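Local coordinates for protein ferritin (Mycoplasma penetrans, PDB 7DIE) that binds iron and, as a 24-subunit ferritin with atypical ferroxidase centres, probably oxidises and stores it, with Fe2+ entering through B-channels, at residues S17-V22 with E107-V112; L29-A34 with F48-G53; L40-V45 with N158-V163. One frame throughout, in Å; residues are numbered along the deposited sequence. Where two conformers were deposited one is given.

The three contacts run along the helical bundle of a ferritin subunit. Contact 1 pairs helix 10-39 with helix 91-118, contact 2 pairs the same first helix with helix 43-70, and contact 3 joins the start of helix 43-70 to the short C-terminal helix 156-164. Contact 2 is nested inside the chain loop that contact 1 closes, whereas contact 3 crosses both. Contacts 1 and 2 lie on opposite sides of the chain's centre, their own centres about 19 Å apart; those of contacts 2 and 3 are about 13 Å apart, and F48 CB touches V163 CG1 at 3.9 Å. The packed core thus continues from the bundle to the C-terminal helix.

Contact 1: residues S17-V22 with E107-V112; sequences SKHYNV and ESVKNV
A single hydrogen bond joins the two segments, between the ring of H19 and the hydroxyl of S108. H19 ND1 and S108 OG are 2.9 Å apart in a nearly straight line (167°), and either atom could be the donor. The hydroxyl meets the imidazole at its edge, near the ring plane. H19 carries its ring across to helix 91-118 with CG anti to the backbone N (chi1 -176°); S108 OG is likewise anti. On the far side of the ring NE2 bonds to E23, so both nitrogens are held and the rotation of the imidazole is fixed; the carboxylate would be expected to favour a protonated ring.

These segments belong to helices 10-39 and 91-118 of the ferritin four-helix bundle; they run antiparallel (171°), their axes approaching to 10.0 Å. H19 stands about 5 Å, side chain to side chain, from the iron ligand H60.

Three valines pack beside the bond. V109 CG2 presses on H19 CE1 at 3.3 Å, oblique to the ring. V112 CG2 closes on H19 CB at 4.0 Å, and on the other side V22 places CG2 3.9 Å from S108 OG. V109 also packs on F131 and V132 of helix 122-150, while L64 of helix 43-70 touches H19.

Within segment 17-22, the N21 amide turns back on its own helix: ND2 donates to S17 O at 2.8 Å, from above the carbonyl plane, and that oxygen also accepts the backbone N-H of N21. Both ends of the N21 amide also bond to the loop at K76 and N78.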
ATOM      1  N   SER A  17      51.173 -13.623   5.975  1.00 26.77           N
ATOM      2  CA  SER A  17      51.147 -14.471   4.796  1.00 25.05           C
ATOM      3  C   SER A  17      51.137 -15.948   5.179  1.00 29.33           C
ATOM      4  O   SER A  17      50.402 -16.750   4.592  1.00 29.17           O
ATOM      5  CB  SER A  17      52.367 -14.107   3.937  1.00 29.33           C
ATOM      6  OG  SER A  17      52.164 -14.291   2.572  1.00 40.06           O
ATOM      7  N   LYS A  18      51.941 -16.331   6.169  1.00 28.22           N
ATOM      8  CA  LYS A  18      51.935 -17.725   6.601  1.00 25.36           C
ATOM      9  C   LYS A  18      50.588 -18.103   7.191  1.00 25.62           C
ATOM     10  O   LYS A  18      50.094 -19.214   6.976  1.00 27.23           O
ATOM     11  CB  LYS A  18      53.044 -17.975   7.625  1.00 29.81           C
ATOM     12  CG  LYS A  18      53.018 -19.402   8.173  1.00 38.36           C
ATOM     13  CD  LYS A  18      54.106 -19.652   9.200  1.00 46.94           C
ATOM     14  CE  LYS A  18      54.191 -21.134   9.545  1.00 54.04           C
ATOM     15  NZ  LYS A  18      55.257 -21.422  10.540  1.00 59.41           N
ATOM     16  N   HIS A  19      49.977 -17.201   7.949  1.00 25.50           N
ATOM     17  CA  HIS A  19      48.676 -17.558   8.492  1.00 25.02           C
ATOM     18  C   HIS A  19      47.628 -17.701   7.384  1.00 24.68           C
ATOM     19  O   HIS A  19      46.739 -18.559   7.474  1.00 26.65           O
ATOM     20  CB  HIS A  19      48.209 -16.548   9.525  1.00 24.17           C
ATOM     21  CG  HIS A  19      46.919 -16.961  10.141  1.00 26.52           C
ATOM     22  ND1 HIS A  19      46.807 -18.108  10.902  1.00 25.93           N
ATOM     23  CD2 HIS A  19      45.665 -16.479   9.991  1.00 26.56           C
ATOM     24  CE1 HIS A  19      45.543 -18.281  11.238  1.00 27.48           C
ATOM     25  NE2 HIS A  19      44.831 -17.306  10.700  1.00 27.30           N
ATOM     26  N   TYR A  20      47.706 -16.880   6.333  1.00 26.34           N
ATOM     27  CA  TYR A  20      46.841 -17.115   5.172  1.00 27.10           C
ATOM     28  C   TYR A  20      47.007 -18.541   4.660  1.00 27.46           C
ATOM     29  O   TYR A  20      46.020 -19.243   4.386  1.00 24.38           O
ATOM     30  CB  TYR A  20      47.147 -16.100   4.063  1.00 25.40           C
ATOM     31  CG  TYR A  20      46.242 -16.222   2.832  1.00 26.15           C
ATOM     32  CD1 TYR A  20      46.437 -17.224   1.899  1.00 29.08           C
ATOM     33  CD2 TYR A  20      45.224 -15.305   2.601  1.00 26.77           C
ATOM     34  CE1 TYR A  20      45.623 -17.345   0.778  1.00 29.54           C
ATOM     35  CE2 TYR A  20      44.407 -15.399   1.467  1.00 30.50           C
ATOM     36  CZ  TYR A  20      44.616 -16.424   0.558  1.00 29.94           C
ATOM     37  OH  TYR A  20      43.817 -16.558  -0.571  1.00 30.57           O
ATOM     38  N   ASN A  21      48.260 -18.993   4.517  1.00 26.01           N
ATOM     39  CA  ASN A  21      48.489 -20.358   4.046  1.00 27.50           C
ATOM     40  C   ASN A  21      47.909 -21.387   5.008  1.00 26.09           C
ATOM     41  O   ASN A  21      47.483 -22.458   4.578  1.00 26.09           O
ATOM     42  CB  ASN A  21      49.992 -20.610   3.842  1.00 26.75           C
ATOM     43  CG  ASN A  21      50.522 -19.985   2.567  1.00 31.44           C
ATOM     44  OD1 ASN A  21      50.541 -20.624   1.515  1.00 30.74           O
ATOM     45  ND2 ASN A  21      50.935 -18.722   2.645  1.00 34.67           N
ATOM     46  N   VAL A  22      47.911 -21.097   6.310  1.00 25.96           N
ATOM     47  CA  VAL A  22      47.360 -22.050   7.273  1.00 22.70           C
ATOM     48  C   VAL A  22      45.839 -22.102   7.169  1.00 25.63           C
ATOM     49  O   VAL A  22      45.233 -23.186   7.243  1.00 26.48           O
ATOM     50  CB  VAL A  22      47.826 -21.698   8.697  1.00 25.55           C
ATOM     51  CG1 VAL A  22      47.089 -22.558   9.729  1.00 27.40           C
ATOM     52  CG2 VAL A  22      49.350 -21.894   8.817  1.00 26.97           C
ATOM     53  N   GLU A 107      46.318 -22.131  16.846  1.00 27.36           N
ATOM     54  CA  GLU A 107      47.668 -21.842  17.350  1.00 30.42           C
ATOM     55  C   GLU A 107      48.393 -20.843  16.458  1.00 32.30           C
ATOM     56  O   GLU A 107      49.137 -19.985  16.954  1.00 31.37           O
ATOM     57  CB  GLU A 107      48.470 -23.134  17.495  1.00 33.15           C
ATOM     58  CG  GLU A 107      48.043 -23.934  18.732  1.00 48.89           C
ATOM     59  CD  GLU A 107      47.863 -23.064  19.996  1.00 61.84           C
ATOM     60  OE1 GLU A 107      46.700 -22.939  20.502  1.00 35.90           O
ATOM     61  OE2 GLU A 107      48.894 -22.525  20.479  1.00 48.40           O
ATOM     62  N   SER A 108      48.193 -20.938  15.139  1.00 26.28           N
ATOM     63  CA  SER A 108      48.731 -19.938  14.219  1.00 27.74           C
ATOM     64  C   SER A 108      48.211 -18.535  14.540  1.00 30.55           C
ATOM     65  O   SER A 108      48.991 -17.577  14.622  1.00 29.93           O
ATOM     66  CB  SER A 108      48.397 -20.328  12.777  1.00 28.91           C
ATOM     67  OG  SER A 108      49.101 -19.501  11.882  1.00 28.29           O
ATOM     68  N   VAL A 109      46.891 -18.386  14.703  1.00 25.30           N
ATOM     69  CA  VAL A 109      46.340 -17.092  15.115  1.00 23.19           C
ATOM     70  C   VAL A 109      47.070 -16.564  16.347  1.00 24.42           C
ATOM     71  O   VAL A 109      47.494 -15.403  16.397  1.00 27.36           O
ATOM     72  CB  VAL A 109      44.826 -17.205  15.383  1.00 23.35           C
ATOM     73  CG1 VAL A 109      44.311 -15.921  16.056  1.00 24.40           C
ATOM     74  CG2 VAL A 109      44.070 -17.475  14.079  1.00 25.39           C
ATOM     75  N   LYS A 110      47.199 -17.404  17.371  1.00 26.34           N
ATOM     76  CA  LYS A 110      47.823 -16.952  18.610  1.00 26.51           C
ATOM     77  C   LYS A 110      49.260 -16.500  18.369  1.00 33.03           C
ATOM     78  O   LYS A 110      49.707 -15.498  18.944  1.00 30.41           O
ATOM     79  CB  LYS A 110      47.773 -18.070  19.655  1.00 30.12           C
ATOM     80  CG  LYS A 110      48.270 -17.685  21.052  1.00 37.36           C
ATOM     81  CD  LYS A 110      48.091 -18.871  22.010  1.00 46.20           C
ATOM     82  CE  LYS A 110      48.332 -18.510  23.464  1.00 58.51           C
ATOM     83  NZ  LYS A 110      49.674 -17.922  23.677  1.00 50.02           N
ATOM     84  N   ASN A 111      50.001 -17.225  17.517  0.51 32.27           N
ATOM     85  CA  ASN A 111      51.397 -16.872  17.259  0.51 29.00           C
ATOM     86  C   ASN A 111      51.506 -15.515  16.580  0.51 28.89           C
ATOM     87  O   ASN A 111      52.287 -14.657  17.004  0.51 27.83           O
ATOM     88  CB  ASN A 111      52.078 -17.941  16.400  0.51 29.80           C
ATOM     89  CG  ASN A 111      53.584 -17.730  16.293  0.51 33.54           C
ATOM     90  OD1 ASN A 111      54.272 -17.600  17.308  0.51 33.55           O
ATOM     91  ND2 ASN A 111      54.098 -17.680  15.066  0.51 32.85           N
ATOM     92  N   VAL A 112      50.735 -15.306  15.510  1.00 28.16           N
ATOM     93  CA  VAL A 112      50.783 -14.021  14.815  1.00 28.03           C
ATOM     94  C   VAL A 112      50.334 -12.904  15.743  1.00 26.46           C
ATOM     95  O   VAL A 112      50.896 -11.802  15.740  1.00 30.40           O
ATOM     96  CB  VAL A 112      49.923 -14.055  13.534  1.00 30.15           C
ATOM     97  CG1 VAL A 112      50.042 -12.706  12.807  1.00 29.47           C
ATOM     98  CG2 VAL A 112      50.368 -15.208  12.620  1.00 33.83           C
TER

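Contact 2: residues L29-A34 with F48-G53; sequences LYFHLA and FFVKMG
Both faces of the F49 ring are covered: L33 CB sits over the centre of one, 3.9 Å from the centroid and only 5° off the normal, and F48 CD2 lies over the centre of the other. This is the antiparallel pairing of helices 10-39 and 43-70 in the ferritin four-helix bundle, the segment axes coming within 7.9 Å. The F31 ring takes G53 CA over one face as a CH-pi contact, 27° off the normal. At the edge of the Y30 ring, near its plane, lies G53 N. Y30 and F49 meet obliquely, with CD1 of Y30 3.9 Å from CD1 of F49 and the ring planes 34° apart.

Small residues permit the close axes. A34 CB touches both F49 CB and V50 CG2, the latter at 3.7 Å, and Y30 O comes to 3.3 Å from F49 CB. M52 CB packs on Y30 CD2 at 3.7 Å; its side chain is about 5 Å from a bound iron. The Y30 hydroxyl bonds to E102 of helix 91-118, and F31 packs on Y20 of a neighbouring subunit. With no side chain on G53, F31 CZ can reach G53 C at 3.4 Å.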
ATOM      1  N   LEU A  29      41.973 -28.902   3.264  1.00 27.18           N
ATOM      2  CA  LEU A  29      41.670 -30.145   3.970  1.00 25.64           C
ATOM      3  C   LEU A  29      40.167 -30.369   4.069  1.00 26.74           C
ATOM      4  O   LEU A  29      39.674 -31.484   3.827  1.00 28.13           O
ATOM      5  CB  LEU A  29      42.314 -30.141   5.365  1.00 28.71           C
ATOM      6  CG  LEU A  29      41.941 -31.403   6.160  1.00 31.11           C
ATOM      7  CD1 LEU A  29      42.566 -32.666   5.537  1.00 30.05           C
ATOM      8  CD2 LEU A  29      42.306 -31.284   7.632  1.00 31.74           C
ATOM      9  N   TYR A  30      39.408 -29.315   4.389  1.00 26.85           N
ATOM     10  CA  TYR A  30      37.966 -29.490   4.588  1.00 28.79           C
ATOM     11  C   TYR A  30      37.262 -29.870   3.289  1.00 26.88           C
ATOM     12  O   TYR A  30      36.322 -30.679   3.300  1.00 24.44           O
ATOM     13  CB  TYR A  30      37.346 -28.221   5.205  1.00 25.99           C
ATOM     14  CG  TYR A  30      37.918 -27.897   6.574  1.00 28.54           C
ATOM     15  CD1 TYR A  30      38.517 -28.894   7.342  1.00 28.93           C
ATOM     16  CD2 TYR A  30      37.897 -26.593   7.089  1.00 27.09           C
ATOM     17  CE1 TYR A  30      39.072 -28.611   8.596  1.00 28.27           C
ATOM     18  CE2 TYR A  30      38.447 -26.299   8.346  1.00 28.88           C
ATOM     19  CZ  TYR A  30      39.039 -27.324   9.090  1.00 31.65           C
ATOM     20  OH  TYR A  30      39.600 -27.076  10.326  1.00 30.41           O
ATOM     21  N   PHE A  31      37.687 -29.311   2.156  1.00 26.47           N
ATOM     22  CA  PHE A  31      37.064 -29.738   0.905  1.00 28.07           C
ATOM     23  C   PHE A  31      37.419 -31.188   0.593  1.00 28.58           C
ATOM     24  O   PHE A  31      36.582 -31.941   0.084  1.00 27.86           O
ATOM     25  CB  PHE A  31      37.471 -28.800  -0.238  1.00 27.34           C
ATOM     26  CG  PHE A  31      36.870 -27.419  -0.119  1.00 26.37           C
ATOM     27  CD1 PHE A  31      35.495 -27.258   0.008  1.00 31.18           C
ATOM     28  CD2 PHE A  31      37.678 -26.293  -0.106  1.00 26.74           C
ATOM     29  CE1 PHE A  31      34.924 -25.992   0.122  1.00 29.00           C
ATOM     30  CE2 PHE A  31      37.126 -25.025   0.017  1.00 26.53           C
ATOM     31  CZ  PHE A  31      35.736 -24.875   0.129  1.00 28.31           C
ATOM     32  N   HIS A  32      38.658 -31.600   0.883  1.00 29.96           N
ATOM     33  CA  HIS A  32      39.008 -33.016   0.777  1.00 27.63           C
ATOM     34  C   HIS A  32      38.128 -33.865   1.693  1.00 27.17           C
ATOM     35  O   HIS A  32      37.523 -34.860   1.259  1.00 30.40           O
ATOM     36  CB  HIS A  32      40.495 -33.208   1.113  1.00 28.07           C
ATOM     37  CG  HIS A  32      40.905 -34.642   1.254  1.00 32.22           C
ATOM     38  ND1 HIS A  32      40.960 -35.517   0.185  1.00 30.64           N
ATOM     39  CD2 HIS A  32      41.275 -35.356   2.344  1.00 31.88           C
ATOM     40  CE1 HIS A  32      41.342 -36.707   0.615  1.00 31.52           C
ATOM     41  NE2 HIS A  32      41.552 -36.634   1.917  1.00 31.36           N
ATOM     42  N   LEU A  33      38.026 -33.468   2.964  1.00 27.80           N
ATOM     43  CA  LEU A  33      37.241 -34.223   3.936  1.00 24.95           C
ATOM     44  C   LEU A  33      35.760 -34.239   3.578  1.00 28.00           C
ATOM     45  O   LEU A  33      35.047 -35.180   3.940  1.00 28.82           O
ATOM     46  CB  LEU A  33      37.454 -33.637   5.329  1.00 23.87           C
ATOM     47  CG  LEU A  33      38.867 -33.833   5.897  1.00 27.64           C
ATOM     48  CD1 LEU A  33      38.917 -33.422   7.367  1.00 25.85           C
ATOM     49  CD2 LEU A  33      39.351 -35.271   5.711  1.00 29.34           C
ATOM     50  N   ALA A  34      35.272 -33.210   2.883  1.00 28.74           N
ATOM     51  CA  ALA A  34      33.894 -33.263   2.398  1.00 30.25           C
ATOM     52  C   ALA A  34      33.699 -34.444   1.450  1.00 27.71           C
ATOM     53  O   ALA A  34      32.738 -35.202   1.581  1.00 26.87           O
ATOM     54  CB  ALA A  34      33.520 -31.945   1.715  1.00 27.95           C
ATOM     55  N   PHE A  48      28.722 -29.985   5.944  1.00 23.43           N
ATOM     56  CA  PHE A  48      29.393 -29.252   7.013  1.00 27.86           C
ATOM     57  C   PHE A  48      30.815 -28.870   6.618  1.00 26.61           C
ATOM     58  O   PHE A  48      31.257 -27.738   6.854  1.00 27.50           O
ATOM     59  CB  PHE A  48      29.389 -30.111   8.279  1.00 27.91           C
ATOM     60  CG  PHE A  48      30.238 -29.572   9.391  1.00 29.88           C
ATOM     61  CD1 PHE A  48      29.769 -28.551  10.208  1.00 29.59           C
ATOM     62  CD2 PHE A  48      31.490 -30.112   9.643  1.00 30.29           C
ATOM     63  CE1 PHE A  48      30.559 -28.045  11.245  1.00 33.67           C
ATOM     64  CE2 PHE A  48      32.288 -29.609  10.678  1.00 33.93           C
ATOM     65  CZ  PHE A  48      31.820 -28.573  11.475  1.00 30.81           C
ATOM     66  N   PHE A  49      31.563 -29.814   6.053  1.00 26.86           N
ATOM     67  CA  PHE A  49      32.931 -29.491   5.667  1.00 25.66           C
ATOM     68  C   PHE A  49      32.954 -28.497   4.519  1.00 25.21           C
ATOM     69  O   PHE A  49      33.835 -27.634   4.463  1.00 25.68           O
ATOM     70  CB  PHE A  49      33.700 -30.761   5.322  1.00 25.03           C
ATOM     71  CG  PHE A  49      34.247 -31.452   6.529  1.00 25.54           C
ATOM     72  CD1 PHE A  49      35.154 -30.798   7.363  1.00 26.21           C
ATOM     73  CD2 PHE A  49      33.830 -32.731   6.865  1.00 29.09           C
ATOM     74  CE1 PHE A  49      35.646 -31.429   8.501  1.00 32.26           C
ATOM     75  CE2 PHE A  49      34.322 -33.372   8.000  1.00 29.44           C
ATOM     76  CZ  PHE A  49      35.230 -32.718   8.820  1.00 27.30           C
ATOM     77  N   VAL A  50      31.990 -28.581   3.600  1.00 26.65           N
ATOM     78  CA  VAL A  50      31.938 -27.572   2.542  1.00 25.03           C
ATOM     79  C   VAL A  50      31.699 -26.196   3.149  1.00 23.44           C
ATOM     80  O   VAL A  50      32.306 -25.199   2.732  1.00 28.17           O
ATOM     81  CB  VAL A  50      30.859 -27.925   1.500  1.00 27.44           C
ATOM     82  CG1 VAL A  50      30.675 -26.753   0.544  1.00 30.95           C
ATOM     83  CG2 VAL A  50      31.265 -29.170   0.718  1.00 26.46           C
ATOM     84  N   LYS A  51      30.806 -26.122   4.136  1.00 25.66           N
ATOM     85  CA  LYS A  51      30.540 -24.848   4.795  1.00 25.91           C
ATOM     86  C   LYS A  51      31.788 -24.323   5.492  1.00 28.03           C
ATOM     87  O   LYS A  51      32.110 -23.134   5.387  1.00 25.71           O
ATOM     88  CB  LYS A  51      29.399 -25.006   5.791  1.00 26.05           C
ATOM     89  CG  LYS A  51      29.084 -23.728   6.590  1.00 32.71           C
ATOM     90  CD  LYS A  51      28.124 -24.018   7.741  1.00 45.95           C
ATOM     91  CE  LYS A  51      28.081 -22.858   8.741  1.00 62.45           C
ATOM     92  NZ  LYS A  51      27.018 -23.035   9.795  1.00 67.09           N
ATOM     93  N   MET A  52      32.517 -25.201   6.187  1.00 25.40           N
ATOM     94  CA  MET A  52      33.716 -24.758   6.898  1.00 24.40           C
ATOM     95  C   MET A  52      34.772 -24.251   5.922  1.00 26.52           C
ATOM     96  O   MET A  52      35.387 -23.202   6.146  1.00 26.48           O
ATOM     97  CB  MET A  52      34.288 -25.900   7.751  1.00 26.34           C
ATOM     98  CG  MET A  52      33.402 -26.375   8.897  1.00 32.08           C
ATOM     99  SD  MET A  52      32.987 -25.093  10.083  1.00 42.68           S
ATOM    100  CE  MET A  52      34.579 -24.737  10.818  1.00 42.62           C
ATOM    101  N   GLY A  53      35.008 -24.992   4.835  1.00 26.43           N
ATOM    102  CA  GLY A  53      35.994 -24.552   3.860  1.00 26.25           C
ATOM    103  C   GLY A  53      35.584 -23.266   3.166  1.00 28.57           C
ATOM    104  O   GLY A  53      36.417 -22.388   2.922  1.00 26.62           O
TER

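Contact 3: residues L40-V45 with N158-V163; sequences LGYDNV and NIENIV
The carboxylate of E160 grips the first turn of helix 43-70 with both oxygens. N44 N donates to E160 OE1 at 2.7 Å, almost straight (170°), and V45 N donates to E160 OE2 at 3.2 Å; each oxygen uses its syn lone pair. A bend at chi2 (-69°) brings the group there. In return, N44 ND2 donates to E160 O at 2.9 Å from above the carbonyl plane, so the two residues are doubly tied.

Y42 occupies the N-cap position of this helix, just after the Schellman motif in which G41, with positive phi, ends helix 10-39. E160 OE2 lies at the edge of the Y42 ring, 3.4 Å from Y42 CB, with ring and carboxylate planes 79° apart. Farther out, I159 CG2 touches Y42 CE2 and V45 CG2, each at 3.9 Å, and V163 CG1 rests 3.6 Å from N44 O. I159 also packs on I157 of a neighbouring subunit.

D43, an iron-binding residue that forms a salt bridge with K38, holds OD2 5.1 Å from E160 OE1. The helix N-terminus would stabilise the ionised E160 and should partly offset the repulsion between these like charges beside the iron site.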
ATOM      1  N   LEU A  40      31.884 -41.955   2.439  1.00 32.69           N
ATOM      2  CA  LEU A  40      31.606 -42.810   3.585  1.00 29.92           C
ATOM      3  C   LEU A  40      30.126 -42.876   3.922  1.00 34.11           C
ATOM      4  O   LEU A  40      29.748 -43.635   4.821  1.00 32.93           O
ATOM      5  CB  LEU A  40      32.383 -42.322   4.813  1.00 31.97           C
ATOM      6  CG  LEU A  40      33.898 -42.537   4.785  1.00 30.02           C
ATOM      7  CD1 LEU A  40      34.567 -41.780   5.941  1.00 31.38           C
ATOM      8  CD2 LEU A  40      34.241 -44.023   4.820  1.00 36.61           C
ATOM      9  N   GLY A  41      29.286 -42.103   3.237  1.00 30.81           N
ATOM     10  CA  GLY A  41      27.854 -42.139   3.462  1.00 29.14           C
ATOM     11  C   GLY A  41      27.290 -40.993   4.272  1.00 32.09           C
ATOM     12  O   GLY A  41      26.110 -41.044   4.636  1.00 30.55           O
ATOM     13  N   TYR A  42      28.086 -39.961   4.559  1.00 29.89           N
ATOM     14  CA  TYR A  42      27.704 -38.872   5.465  1.00 29.90           C
ATOM     15  C   TYR A  42      27.490 -37.595   4.657  1.00 30.52           C
ATOM     16  O   TYR A  42      28.352 -36.722   4.604  1.00 29.68           O
ATOM     17  CB  TYR A  42      28.771 -38.679   6.547  1.00 29.11           C
ATOM     18  CG  TYR A  42      28.832 -39.849   7.511  1.00 28.99           C
ATOM     19  CD1 TYR A  42      29.612 -40.976   7.233  1.00 31.38           C
ATOM     20  CD2 TYR A  42      28.096 -39.832   8.688  1.00 30.90           C
ATOM     21  CE1 TYR A  42      29.653 -42.053   8.122  1.00 31.80           C
ATOM     22  CE2 TYR A  42      28.132 -40.892   9.572  1.00 30.13           C
ATOM     23  CZ  TYR A  42      28.897 -41.997   9.289  1.00 33.11           C
ATOM     24  OH  TYR A  42      28.904 -43.034  10.198  1.00 35.80           O
ATOM     25  N   ASP A  43      26.306 -37.487   4.037  1.00 30.61           N
ATOM     26  CA  ASP A  43      25.980 -36.315   3.219  1.00 32.34           C
ATOM     27  C   ASP A  43      26.004 -35.008   4.029  1.00 29.32           C
ATOM     28  O   ASP A  43      26.476 -33.977   3.533  1.00 27.27           O
ATOM     29  CB  ASP A  43      24.608 -36.522   2.569  1.00 37.71           C
ATOM     30  CG  ASP A  43      24.249 -35.424   1.583  1.00 49.04           C
ATOM     31  OD1 ASP A  43      24.839 -35.402   0.483  1.00 50.49           O
ATOM     32  OD2 ASP A  43      23.362 -34.594   1.898  1.00 47.66           O
ATOM     33  N   ASN A  44      25.477 -35.018   5.260  1.00 28.89           N
ATOM     34  CA  ASN A  44      25.415 -33.783   6.047  1.00 25.61           C
ATOM     35  C   ASN A  44      26.779 -33.413   6.624  1.00 26.04           C
ATOM     36  O   ASN A  44      27.131 -32.229   6.693  1.00 27.51           O
ATOM     37  CB  ASN A  44      24.383 -33.909   7.162  1.00 28.99           C
ATOM     38  CG  ASN A  44      22.966 -33.708   6.668  1.00 36.16           C
ATOM     39  OD1 ASN A  44      22.741 -33.096   5.626  1.00 36.75           O
ATOM     40  ND2 ASN A  44      22.001 -34.241   7.406  1.00 30.93           N
ATOM     41  N   VAL A  45      27.551 -34.402   7.077  1.00 24.66           N
ATOM     42  CA  VAL A  45      28.923 -34.110   7.483  1.00 26.17           C
ATOM     43  C   VAL A  45      29.701 -33.539   6.302  1.00 26.64           C
ATOM     44  O   VAL A  45      30.485 -32.596   6.449  1.00 25.36           O
ATOM     45  CB  VAL A  45      29.603 -35.368   8.052  1.00 25.34           C
ATOM     46  CG1 VAL A  45      31.047 -35.033   8.451  1.00 29.09           C
ATOM     47  CG2 VAL A  45      28.834 -35.886   9.254  1.00 24.55           C
ATOM     48  N   ASN A 158      21.985 -40.946  13.446  1.00 27.84           N
ATOM     49  CA  ASN A 158      22.076 -40.009  14.531  1.00 29.48           C
ATOM     50  C   ASN A 158      23.060 -38.889  14.171  1.00 27.35           C
ATOM     51  O   ASN A 158      22.774 -37.751  14.322  1.00 27.43           O
ATOM     52  CB  ASN A 158      22.598 -40.676  15.801  1.00 27.74           C
ATOM     53  CG  ASN A 158      21.691 -41.748  16.357  1.00 34.55           C
ATOM     54  OD1 ASN A 158      20.487 -41.683  16.283  1.00 31.67           O
ATOM     55  ND2 ASN A 158      22.292 -42.693  16.979  1.00 28.72           N
ATOM     56  N   ILE A 159      24.232 -39.272  13.702  1.00 27.80           N
ATOM     57  CA  ILE A 159      25.264 -38.303  13.343  1.00 24.33           C
ATOM     58  C   ILE A 159      24.750 -37.369  12.261  1.00 29.34           C
ATOM     59  O   ILE A 159      24.876 -36.141  12.359  1.00 29.88           O
ATOM     60  CB  ILE A 159      26.541 -39.037  12.888  1.00 28.36           C
ATOM     61  CG1 ILE A 159      27.207 -39.738  14.078  1.00 25.95           C
ATOM     62  CG2 ILE A 159      27.513 -38.086  12.168  1.00 27.40           C
ATOM     63  CD1 ILE A 159      28.255 -40.761  13.638  1.00 28.03           C
ATOM     64  N   GLU A 160      24.180 -37.948  11.204  1.00 27.34           N
ATOM     65  CA  GLU A 160      23.664 -37.158  10.090  1.00 27.96           C
ATOM     66  C   GLU A 160      22.566 -36.202  10.541  1.00 30.70           C
ATOM     67  O   GLU A 160      22.526 -35.037  10.115  1.00 31.64           O
ATOM     68  CB  GLU A 160      23.142 -38.103   9.002  1.00 25.69           C
ATOM     69  CG  GLU A 160      24.267 -38.664   8.131  1.00 25.66           C
ATOM     70  CD  GLU A 160      24.874 -37.574   7.261  1.00 32.01           C
ATOM     71  OE1 GLU A 160      24.251 -37.191   6.255  1.00 34.93           O
ATOM     72  OE2 GLU A 160      25.962 -37.083   7.592  1.00 34.36           O
ATOM     73  N   ASN A 161      21.682 -36.669  11.375  1.00 28.78           N
ATOM     74  CA  ASN A 161      20.632 -35.840  11.863  1.00 29.49           C
ATOM     75  C   ASN A 161      21.111 -34.639  12.652  1.00 30.96           C
ATOM     76  O   ASN A 161      20.671 -33.571  12.422  1.00 33.73           O
ATOM     77  CB  ASN A 161      19.651 -36.632  12.723  1.00 34.13           C
ATOM     78  CG  ASN A 161      18.668 -37.423  11.916  1.00 37.45           C
ATOM     79  OD1 ASN A 161      18.072 -38.317  12.412  1.00 37.52           O
ATOM     80  ND2 ASN A 161      18.504 -37.092  10.704  1.00 42.53           N
ATOM     81  N   ILE A 162      21.999 -34.835  13.596  1.00 30.52           N
ATOM     82  CA  ILE A 162      22.406 -33.708  14.439  1.00 29.33           C
ATOM     83  C   ILE A 162      23.334 -32.764  13.673  1.00 31.38           C
ATOM     84  O   ILE A 162      23.264 -31.540  13.835  1.00 29.35           O
ATOM     85  CB  ILE A 162      23.034 -34.197  15.763  1.00 32.22           C
ATOM     86  CG1 ILE A 162      23.174 -33.023  16.744  1.00 32.08           C
ATOM     87  CG2 ILE A 162      24.382 -34.865  15.546  1.00 30.40           C
ATOM     88  CD1 ILE A 162      23.141 -33.439  18.188  1.00 34.05           C
ATOM     89  N   VAL A 163      24.193 -33.303  12.810  1.00 30.07           N
ATOM     90  CA  VAL A 163      25.056 -32.432  12.013  1.00 28.57           C
ATOM     91  C   VAL A 163      24.223 -31.615  11.036  1.00 32.74           C
ATOM     92  O   VAL A 163      24.543 -30.451  10.760  1.00 31.11           O
ATOM     93  CB  VAL A 163      26.139 -33.256  11.296  1.00 28.31           C
ATOM     94  CG1 VAL A 163      26.928 -32.367  10.309  1.00 27.73           C
ATOM     95  CG2 VAL A 163      27.081 -33.887  12.332  1.00 28.45           C
TER